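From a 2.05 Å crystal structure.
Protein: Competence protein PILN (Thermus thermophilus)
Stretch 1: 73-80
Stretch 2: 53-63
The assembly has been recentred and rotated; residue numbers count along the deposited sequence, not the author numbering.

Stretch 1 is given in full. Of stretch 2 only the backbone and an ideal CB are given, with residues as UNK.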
ATOM      1  N   VAL A  73       1.643  -3.813  12.179  1.00 21.53           N
ATOM      2  CA  VAL A  73       0.567  -2.890  11.816  1.00 21.68           C
ATOM      3  C   VAL A  73      -0.169  -3.383  10.573  1.00 22.06           C
ATOM      4  O   VAL A  73       0.424  -3.561   9.476  1.00 22.18           O
ATOM      5  CB  VAL A  73       1.084  -1.475  11.581  1.00 23.79           C
ATOM      6  CG1 VAL A  73      -0.038  -0.584  11.028  1.00 21.84           C
ATOM      7  CG2 VAL A  73       1.596  -0.891  12.924  1.00 22.38           C
ATOM      8  N   ALA A  74      -1.456  -3.647  10.734  1.00 18.71           N
ATOM      9  CA  ALA A  74      -2.284  -4.055   9.572  1.00 20.71           C
ATOM     10  C   ALA A  74      -3.226  -2.951   9.196  1.00 23.69           C
ATOM     11  O   ALA A  74      -3.939  -2.395  10.065  1.00 20.35           O
ATOM     12  CB  ALA A  74      -3.041  -5.327   9.927  1.00 22.44           C
ATOM     13  N   LEU A  75      -3.299  -2.625   7.903  1.00 22.23           N
ATOM     14  CA  LEU A  75      -4.233  -1.595   7.493  1.00 23.39           C
ATOM     15  C   LEU A  75      -5.592  -2.219   7.138  1.00 21.82           C
ATOM     16  O   LEU A  75      -5.656  -3.298   6.576  1.00 23.43           O
ATOM     17  CB  LEU A  75      -3.614  -0.734   6.354  1.00 21.83           C
ATOM     18  CG  LEU A  75      -2.248  -0.092   6.795  1.00 24.28           C
ATOM     19  CD1 LEU A  75      -1.557   0.556   5.636  1.00 21.43           C
ATOM     20  CD2 LEU A  75      -2.560   1.004   7.839  1.00 24.66           C
ATOM     21  N   ARG A  76      -6.677  -1.484   7.403  1.00 20.00           N
ATOM     22  CA  ARG A  76      -8.024  -1.907   7.110  1.00 18.15           C
ATOM     23  C   ARG A  76      -8.646  -1.030   6.058  1.00 21.30           C
ATOM     24  O   ARG A  76      -9.616  -1.430   5.348  1.00 22.21           O
ATOM     25  CB  ARG A  76      -8.909  -1.858   8.385  1.00 20.49           C
ATOM     26  CG  ARG A  76      -8.406  -2.801   9.433  1.00 25.56           C
ATOM     27  CD  ARG A  76      -8.554  -4.281   8.827  1.00 26.77           C
ATOM     28  NE  ARG A  76      -7.982  -5.213   9.786  1.00 31.97           N
ATOM     29  CZ  ARG A  76      -7.451  -6.372   9.466  1.00 29.80           C
ATOM     30  NH1 ARG A  76      -7.411  -6.750   8.146  1.00 28.92           N
ATOM     31  NH2 ARG A  76      -7.053  -7.142  10.432  1.00 27.87           N
ATOM     32  N   SER A  77      -8.134   0.189   5.941  1.00 19.94           N
ATOM     33  CA  SER A  77      -8.626   1.092   4.898  1.00 19.98           C
ATOM     34  C   SER A  77      -7.561   2.091   4.593  1.00 20.16           C
ATOM     35  O   SER A  77      -6.940   2.657   5.497  1.00 19.60           O
ATOM     36  CB  SER A  77      -9.937   1.807   5.359  1.00 22.02           C
ATOM     37  OG  SER A  77     -10.343   2.708   4.317  1.00 29.16           O
ATOM     38  N   VAL A  78      -7.297   2.286   3.313  1.00 20.72           N
ATOM     39  CA  VAL A  78      -6.358   3.322   2.898  1.00 21.80           C
ATOM     40  C   VAL A  78      -6.996   4.096   1.747  1.00 23.89           C
ATOM     41  O   VAL A  78      -7.067   3.582   0.601  1.00 20.17           O
ATOM     42  CB  VAL A  78      -5.033   2.706   2.384  1.00 23.46           C
ATOM     43  CG1 VAL A  78      -4.116   3.823   1.873  1.00 21.29           C
ATOM     44  CG2 VAL A  78      -4.321   1.842   3.475  1.00 21.72           C
ATOM     45  N   SER A  79      -7.435   5.318   2.012  1.00 20.52           N
ATOM     46  CA  SER A  79      -8.105   6.124   0.972  1.00 19.71           C
ATOM     47  C   SER A  79      -7.158   7.254   0.613  1.00 20.79           C
ATOM     48  O   SER A  79      -6.407   7.728   1.428  1.00 26.51           O
ATOM     49  CB  SER A  79      -9.448   6.699   1.492  1.00 22.60           C
ATOM     50  OG  SER A  79      -9.200   7.959   2.129  1.00 27.34           O
ATOM     51  N   ALA A  80      -7.126   7.655  -0.629  1.00 23.35           N
ATOM     52  CA  ALA A  80      -6.232   8.709  -1.088  1.00 25.31           C
ATOM     53  C   ALA A  80      -7.067   9.818  -1.695  1.00 27.54           C
ATOM     54  O   ALA A  80      -8.137   9.562  -2.229  1.00 27.73           O
ATOM     55  CB  ALA A  80      -5.278   8.120  -2.142  1.00 30.20           C
ATOM     56  N   UNK A  53     -11.994   0.543  -3.267  1.00 19.73           N
ATOM     57  CA  UNK A  53     -10.532   0.584  -3.484  1.00 21.41           C
ATOM     58  C   UNK A  53      -9.751   0.617  -2.236  1.00 19.72           C
ATOM     59  O   UNK A  53      -8.714  -0.005  -2.137  1.00 18.02           O
ATOM     60  CB  UNK A  53     -10.142   1.801  -4.326  1.00 21.41           C
ATOM     61  N   UNK A  54     -10.248   1.337  -1.219  1.00 17.12           N
ATOM     62  CA  UNK A  54      -9.503   1.531   0.010  1.00 18.82           C
ATOM     63  C   UNK A  54      -9.258   0.228   0.776  1.00 17.28           C
ATOM     64  O   UNK A  54      -8.206   0.040   1.422  1.00 18.87           O
ATOM     65  CB  UNK A  54     -10.247   2.523   0.906  1.00 18.82           C
ATOM     66  N   UNK A  55     -10.168  -0.706   0.610  1.00 19.16           N
ATOM     67  CA  UNK A  55     -10.024  -2.065   1.235  1.00 21.04           C
ATOM     68  C   UNK A  55      -9.081  -2.967   0.414  1.00 19.72           C
ATOM     69  O   UNK A  55      -8.319  -3.752   0.982  1.00 20.76           O
ATOM     70  CB  UNK A  55     -11.391  -2.742   1.359  1.00 21.04           C
ATOM     71  N   UNK A  56      -9.163  -2.888  -0.912  1.00 20.36           N
ATOM     72  CA  UNK A  56      -8.286  -3.693  -1.771  1.00 18.89           C
ATOM     73  C   UNK A  56      -6.845  -3.235  -1.587  1.00 19.50           C
ATOM     74  O   UNK A  56      -5.932  -4.050  -1.510  1.00 19.01           O
ATOM     75  CB  UNK A  56      -8.702  -3.585  -3.239  1.00 18.89           C
ATOM     76  N   UNK A  57      -6.648  -1.904  -1.574  1.00 19.42           N
ATOM     77  CA  UNK A  57      -5.303  -1.353  -1.297  1.00 17.89           C
ATOM     78  C   UNK A  57      -4.821  -1.733   0.101  1.00 17.62           C
ATOM     79  O   UNK A  57      -3.623  -2.132   0.266  1.00 19.97           O
ATOM     80  CB  UNK A  57      -5.310   0.170  -1.442  1.00 17.89           C
ATOM     81  N   UNK A  58      -5.657  -1.617   1.105  1.00 17.64           N
ATOM     82  CA  UNK A  58      -5.175  -2.071   2.466  1.00 19.31           C
ATOM     83  C   UNK A  58      -4.734  -3.545   2.418  1.00 17.60           C
ATOM     84  O   UNK A  58      -3.708  -3.897   2.950  1.00 15.93           O
ATOM     85  CB  UNK A  58      -6.274  -1.902   3.517  1.00 19.31           C
ATOM     86  N   UNK A  59      -5.558  -4.402   1.792  1.00 17.06           N
ATOM     87  CA  UNK A  59      -5.251  -5.820   1.723  1.00 17.17           C
ATOM     88  C   UNK A  59      -3.937  -6.065   0.968  1.00 17.43           C
ATOM     89  O   UNK A  59      -3.128  -6.894   1.381  1.00 18.11           O
ATOM     90  CB  UNK A  59      -6.400  -6.574   1.051  1.00 17.17           C
ATOM     91  N   UNK A  60      -3.749  -5.367  -0.141  1.00 17.98           N
ATOM     92  CA  UNK A  60      -2.478  -5.489  -0.921  1.00 18.53           C
ATOM     93  C   UNK A  60      -1.290  -5.125  -0.072  1.00 18.87           C
ATOM     94  O   UNK A  60      -0.271  -5.846  -0.016  1.00 17.69           O
ATOM     95  CB  UNK A  60      -2.503  -4.596  -2.163  1.00 18.53           C
ATOM     96  N   UNK A  61      -1.388  -3.991   0.644  1.00 17.66           N
ATOM     97  CA  UNK A  61      -0.293  -3.570   1.513  1.00 16.46           C
ATOM     98  C   UNK A  61      -0.018  -4.575   2.630  1.00 18.56           C
ATOM     99  O   UNK A  61       1.131  -4.886   2.902  1.00 20.37           O
ATOM    100  CB  UNK A  61      -0.606  -2.200   2.118  1.00 16.46           C
ATOM    101  N   UNK A  62      -1.074  -5.134   3.224  1.00 16.73           N
ATOM    102  CA  UNK A  62      -0.886  -6.108   4.272  1.00 17.73           C
ATOM    103  C   UNK A  62      -0.266  -7.402   3.756  1.00 19.19           C
ATOM    104  O   UNK A  62       0.295  -8.185   4.556  1.00 19.33           O
ATOM    105  CB  UNK A  62      -2.225  -6.403   4.950  1.00 17.73           C
ATOM    106  N   UNK A  63      -0.400  -7.667   2.439  1.00 18.45           N
ATOM    107  CA  UNK A  63       0.173  -8.919   1.871  1.00 19.53           C
ATOM    108  C   UNK A  63       1.693  -8.844   1.607  1.00 21.67           C
ATOM    109  O   UNK A  63       2.384  -9.874   1.426  1.00 20.56           O
ATOM    110  CB  UNK A  63      -0.540  -9.255   0.559  1.00 19.53           C
TER

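Positions 53 to 63 form a helix whose axis runs roughly antiparallel to strand 73-75, at 151°, and crosses strand 77-80 at 120°. The chain turns a corner at Arg-76, and the helix contacts the segments before and after it.

Position 53 has its CA-to-CB bond sideways and nothing of stretch 1 within 5.5 Å of the ideal CB, so almost any helix-compatible residue would fit. It is Trp-53, whose ring leads away.

Position 54 is tight. Its CB points toward the strand and lies 3.4 Å from both Val-78 O and Ser-77 OG. Its backbone is close as well: Val-78 N donates a hydrogen bond to O of position 54 at 3.1 Å, and CA of position 54 makes a CA-H...O contact of 3.2 Å with Val-78 O. A small residue suits this approach, Gly, Ala or Ser, and the nearby hydroxyl favours a polar one. The residue is Ser-54, in the p rotamer; its OG lies 3.2 Å from Ser-77 OG.

At position 55 the CB points away, 4.6 Å from Arg-76 O. A short side chain would leave that carbonyl alone, whereas a longer one that folds back could offer it a donor; Gln, Lys or Arg are candidates. Gln-55 does so, its end coming nearer: NE2 gives Arg-76 O a weak hydrogen bond of 3.3 Å, and OE1 accepts one from Ser-54 OG at 2.7 Å.

Position 56 is out of reach of stretch 1, which sets no preference; it is Tyr-56.

Position 57 points toward the strand, with its CB 4.3 Å from Val-78 O and the methyls of Val-78 beyond. A Leu, Ile or Met could extend to them. In Leu-57, CD2 packs 3.7 Å from Val-78 CG1.

Position 58 faces the corner itself. Its ideal CB is 3.4 Å from Leu-75 O, 3.6 Å from Arg-76 C and 3.7 Å from Ser-77 N, so a small residue is called for, Ala above all, with Gly fitting at some cost to the helix. Ala-58 fills the space with one methyl, its CB 4.1 Å from Leu-75 CB and 4.2 Å from Val-78 CG2.

Position 59 points away and is unconstrained by stretch 1; it is Ala-59. Position 60, out of reach, is Phe-60.

Position 61 points toward stretch 1, with Leu-75 CD1 4.6 Å from its ideal CB and Val-78 CG2 farther along. An aliphatic side chain such as Ile, Leu or Val is apt. Ile-61 touches both residues: CG2 lies 4.1 Å from Leu-75 CD1, and CD1 lies 4.2 Å from Val-78 CG2.

Position 62 points toward the strand, its CB 4.9 Å from Leu-75 O. The backbone of Leu-75 presents a donor and an acceptor, which an amide, Asn or perhaps Gln, could satisfy together. Asn-62 does: OD1 accepts from Leu-75 N at 2.8 Å, and ND2 donates to Leu-75 O at 2.7 Å. A water also bridges OD1 to Val-73 O.

Position 63, beyond reach, is Gln-63.

Stretch 2, residues 53-63: WSQYLAAFINQ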
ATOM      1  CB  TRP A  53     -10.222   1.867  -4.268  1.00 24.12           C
ATOM      2  CG  TRP A  53     -10.680   1.752  -5.702  1.00 31.71           C
ATOM      3  CD1 TRP A  53     -11.679   2.455  -6.364  1.00 31.54           C
ATOM      4  CD2 TRP A  53     -10.107   0.869  -6.700  1.00 34.04           C
ATOM      5  NE1 TRP A  53     -11.748   2.045  -7.661  1.00 34.20           N
ATOM      6  CE2 TRP A  53     -10.832   1.106  -7.918  1.00 35.27           C
ATOM      7  CE3 TRP A  53      -9.067  -0.059  -6.688  1.00 35.03           C
ATOM      8  CZ2 TRP A  53     -10.521   0.457  -9.068  1.00 39.31           C
ATOM      9  CZ3 TRP A  53      -8.824  -0.754  -7.845  1.00 42.60           C
ATOM     10  CH2 TRP A  53      -9.512  -0.495  -8.992  1.00 32.52           C
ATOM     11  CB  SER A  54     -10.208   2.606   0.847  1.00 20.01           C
ATOM     12  OG  SER A  54     -11.374   2.003   1.417  1.00 29.71           O
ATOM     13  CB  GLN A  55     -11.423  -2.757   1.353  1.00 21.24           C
ATOM     14  CG  GLN A  55     -12.231  -2.278   2.624  1.00 24.07           C
ATOM     15  CD  GLN A  55     -12.456  -0.782   2.566  1.00 29.93           C
ATOM     16  OE1 GLN A  55     -12.894  -0.245   1.548  1.00 29.77           O
ATOM     17  NE2 GLN A  55     -12.093  -0.099   3.611  1.00 27.15           N
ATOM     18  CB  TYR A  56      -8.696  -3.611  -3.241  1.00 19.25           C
ATOM     19  CG  TYR A  56      -9.950  -4.434  -3.602  1.00 21.50           C
ATOM     20  CD1 TYR A  56      -9.896  -5.826  -3.682  1.00 24.37           C
ATOM     21  CD2 TYR A  56     -11.169  -3.808  -3.874  1.00 21.92           C
ATOM     22  CE1 TYR A  56     -10.967  -6.583  -4.052  1.00 22.62           C
ATOM     23  CE2 TYR A  56     -12.272  -4.527  -4.259  1.00 23.03           C
ATOM     24  CZ  TYR A  56     -12.174  -5.924  -4.320  1.00 27.67           C
ATOM     25  OH  TYR A  56     -13.260  -6.635  -4.675  1.00 26.26           O
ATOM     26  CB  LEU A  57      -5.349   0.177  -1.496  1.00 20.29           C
ATOM     27  CG  LEU A  57      -4.077   0.995  -1.240  1.00 24.76           C
ATOM     28  CD1 LEU A  57      -2.927   0.383  -2.067  1.00 22.55           C
ATOM     29  CD2 LEU A  57      -4.320   2.490  -1.587  1.00 21.36           C
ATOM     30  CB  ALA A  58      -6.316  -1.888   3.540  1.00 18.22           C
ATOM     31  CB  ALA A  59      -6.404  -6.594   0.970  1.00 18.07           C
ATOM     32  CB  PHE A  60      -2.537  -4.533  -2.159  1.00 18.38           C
ATOM     33  CG  PHE A  60      -1.185  -4.383  -2.849  1.00 21.80           C
ATOM     34  CD1 PHE A  60      -0.610  -5.483  -3.546  1.00 23.57           C
ATOM     35  CD2 PHE A  60      -0.441  -3.217  -2.705  1.00 20.21           C
ATOM     36  CE1 PHE A  60       0.691  -5.367  -4.116  1.00 24.45           C
ATOM     37  CE2 PHE A  60       0.820  -3.107  -3.275  1.00 22.37           C
ATOM     38  CZ  PHE A  60       1.387  -4.192  -3.983  1.00 24.04           C
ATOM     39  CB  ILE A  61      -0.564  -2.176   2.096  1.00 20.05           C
ATOM     40  CG1 ILE A  61      -0.565  -1.138   0.886  1.00 15.75           C
ATOM     41  CG2 ILE A  61       0.558  -1.848   3.132  1.00 16.96           C
ATOM     42  CD1 ILE A  61      -1.047   0.274   1.271  1.00 20.34           C
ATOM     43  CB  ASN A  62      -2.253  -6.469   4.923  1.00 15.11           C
ATOM     44  CG  ASN A  62      -2.835  -5.339   5.733  1.00 16.20           C
ATOM     45  OD1 ASN A  62      -2.132  -4.375   6.104  1.00 15.72           O
ATOM     46  ND2 ASN A  62      -4.134  -5.392   5.948  1.00 14.33           N
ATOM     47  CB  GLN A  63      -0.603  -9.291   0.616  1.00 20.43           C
ATOM     48  CG  GLN A  63      -0.419 -10.730   0.181  1.00 22.33           C
ATOM     49  CD  GLN A  63      -0.977 -11.728   1.204  1.00 24.80           C
ATOM     50  OE1 GLN A  63      -1.847 -11.389   2.022  1.00 24.90           O
ATOM     51  NE2 GLN A  63      -0.501 -12.952   1.130  1.00 23.86           N
TER
HETATM   52  O   HOH W   1       0.163  -3.124   6.568  1.00 21.17           O
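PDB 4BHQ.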